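Side-chain contact in cysteine desulfurase (Elizabethkingia anophelis NUHP1, PDB 5VPR), which probably catalyses the pyridoxal-phosphate-dependent removal of sulfur or selenium from L-cysteine and related amino acids, leaving L-alanine: residues D190-I193 and R194-A198. Numbering follows the deposited sequence.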
loop_
_atom_site.group_PDB
_atom_site.type_symbol
_atom_site.label_atom_id
_atom_site.label_comp_id
_atom_site.label_asym_id
_atom_site.label_seq_id
_atom_site.Cartn_x
_atom_site.Cartn_y
_atom_site.Cartn_z
ATOM N N ASP A 190 5.091 -3.843 15.234
ATOM C CA ASP A 190 6.262 -3.824 16.118
ATOM C C ASP A 190 6.181 -4.926 17.166
ATOM O O ASP A 190 7.193 -5.555 17.505
ATOM C CB ASP A 190 6.405 -2.463 16.797
ATOM C CG ASP A 190 6.844 -1.378 15.834
ATOM O OD1 ASP A 190 7.272 -1.717 14.705
ATOM O OD2 ASP A 190 6.758 -0.186 16.202
ATOM N N GLU A 191 4.983 -5.168 17.691
ATOM C CA GLU A 191 4.787 -6.270 18.625
ATOM C C GLU A 191 4.986 -7.618 17.939
ATOM O O GLU A 191 5.597 -8.527 18.511
ATOM C CB GLU A 191 3.386 -6.173 19.219
ATOM C CG GLU A 191 3.124 -7.107 20.365
ATOM C CD GLU A 191 1.701 -6.984 20.833
ATOM O OE1 GLU A 191 1.195 -7.917 21.496
ATOM O OE2 GLU A 191 1.084 -5.947 20.503
ATOM N N ILE A 192 4.485 -7.758 16.707
ATOM C CA ILE A 192 4.646 -9.011 15.965
ATOM C C ILE A 192 6.125 -9.307 15.721
ATOM O O ILE A 192 6.605 -10.417 15.976
ATOM C CB ILE A 192 3.867 -8.954 14.635
ATOM C CG1 ILE A 192 2.357 -8.891 14.885
ATOM C CG2 ILE A 192 4.242 -10.139 13.732
ATOM C CD1 ILE A 192 1.535 -8.639 13.596
ATOM N N ILE A 193 6.868 -8.316 15.215
ATOM C CA ILE A 193 8.288 -8.501 14.923
ATOM C C ILE A 193 9.057 -8.851 16.192
ATOM O O ILE A 193 9.885 -9.766 16.198
ATOM C CB ILE A 193 8.855 -7.245 14.242
ATOM C CG1 ILE A 193 8.315 -7.140 12.809
ATOM C CG2 ILE A 193 10.375 -7.296 14.193
ATOM C CD1 ILE A 193 8.748 -5.884 12.108
ATOM N N ARG A 194 8.773 -8.148 17.292
ATOM C CA ARG A 194 9.399 -8.482 18.566
ATOM C C ARG A 194 9.148 -9.943 18.930
ATOM O O ARG A 194 10.074 -10.659 19.327
ATOM C CB ARG A 194 8.880 -7.549 19.665
ATOM C CG ARG A 194 9.959 -7.041 20.588
ATOM C CD ARG A 194 9.396 -6.162 21.712
ATOM N NE ARG A 194 8.447 -5.178 21.198
ATOM C CZ ARG A 194 7.151 -5.178 21.484
ATOM N NH1 ARG A 194 6.661 -6.103 22.302
ATOM N NH2 ARG A 194 6.350 -4.250 20.967
ATOM N N LYS A 195 7.897 -10.405 18.801
ATOM C CA LYS A 195 7.606 -11.812 19.075
ATOM C C LYS A 195 8.363 -12.737 18.132
ATOM O O LYS A 195 8.917 -13.754 18.568
ATOM C CB LYS A 195 6.111 -12.099 18.970
ATOM C CG LYS A 195 5.231 -11.517 20.062
ATOM C CD LYS A 195 3.754 -11.650 19.644
ATOM C CE LYS A 195 2.786 -11.191 20.739
ATOM N NZ LYS A 195 3.095 -11.835 22.046
ATOM N N VAL A 196 8.394 -12.409 16.835
ATOM C CA VAL A 196 9.044 -13.289 15.868
ATOM C C VAL A 196 10.557 -13.359 16.111
ATOM O O VAL A 196 11.161 -14.426 15.992
ATOM C CB VAL A 196 8.718 -12.840 14.427
ATOM C CG1 VAL A 196 9.491 -13.696 13.419
ATOM C CG2 VAL A 196 7.220 -12.918 14.152
ATOM N N ARG A 197 11.193 -12.225 16.447
ATOM C CA ARG A 197 12.624 -12.230 16.735
ATOM C C ARG A 197 12.937 -13.015 18.002
ATOM O O ARG A 197 13.968 -13.688 18.076
ATOM C CB ARG A 197 13.157 -10.807 16.886
ATOM C CG ARG A 197 13.060 -9.952 15.656
ATOM C CD ARG A 197 13.771 -10.566 14.485
ATOM N NE ARG A 197 13.955 -9.578 13.430
ATOM C CZ ARG A 197 14.186 -9.884 12.157
ATOM N NH1 ARG A 197 14.245 -11.152 11.777
ATOM N NH2 ARG A 197 14.343 -8.919 11.262
ATOM N N ALA A 198 12.062 -12.932 19.013
ATOM C CA ALA A 198 12.361 -13.544 20.301
ATOM C C ALA A 198 12.211 -15.059 20.263
ATOM O O ALA A 198 12.904 -15.762 20.996
ATOM C CB ALA A 198 11.453 -12.952 21.384
#
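The carbonyl oxygen of Ile-193 accepts a hydrogen bond from the amide N of Arg-197, N to O 2.8 Å with an N-H...O angle of 167°, one of four successive i-to-i+4 bonds in the alpha helix 189-199. This helix is the crossover of a beta-alpha-beta unit whose parallel strands, 171-177 and 203-207, lie in the seven-stranded mixed sheet of the fold-type I fold of pyridoxal-phosphate enzymes, to which the class-V aminotransferase family belongs. Val-196 N reaches Ile-192 O at the same 2.8 Å, and the amides of Arg-194 and Lys-195 bond to the carbonyls of Asp-190 and Glu-191 in the same way.

On the face turned to the sheet, Ile-192 and Val-196 run side by side in the same direction and touch through their CG2 methyls at 4.1 Å; Val-174, Val-176 and Ile-204 receive this buried row. Ile-193 CG2 lies against CG of Arg-197, whose chain then turns at chi2 (-57°) and carries the guanidinium on to salt bridges with Asp-223 and Asp-225.

The outer side is polar. Arg-194 folds back toward the start of the helix through a bend at chi3 (-47°), laying one face of its guanidinium over the backbone of the preceding turn, with NH2 3.5 Å from Glu-191 CA. Glu-191 stretches out with its carboxylate plane nearly parallel to that of the guanidinium, though the charged atoms do not meet. Lys-195 runs alongside Glu-191 and packs its aliphatic part there, CE 3.7 Å from Glu-191 OE1. Its ammonium forms a salt bridge with Asp-164; beyond salt-bridge distance, where the opposite charges could still attract weakly, Lys-195 NZ lies 4.4 Å from Glu-191 OE1.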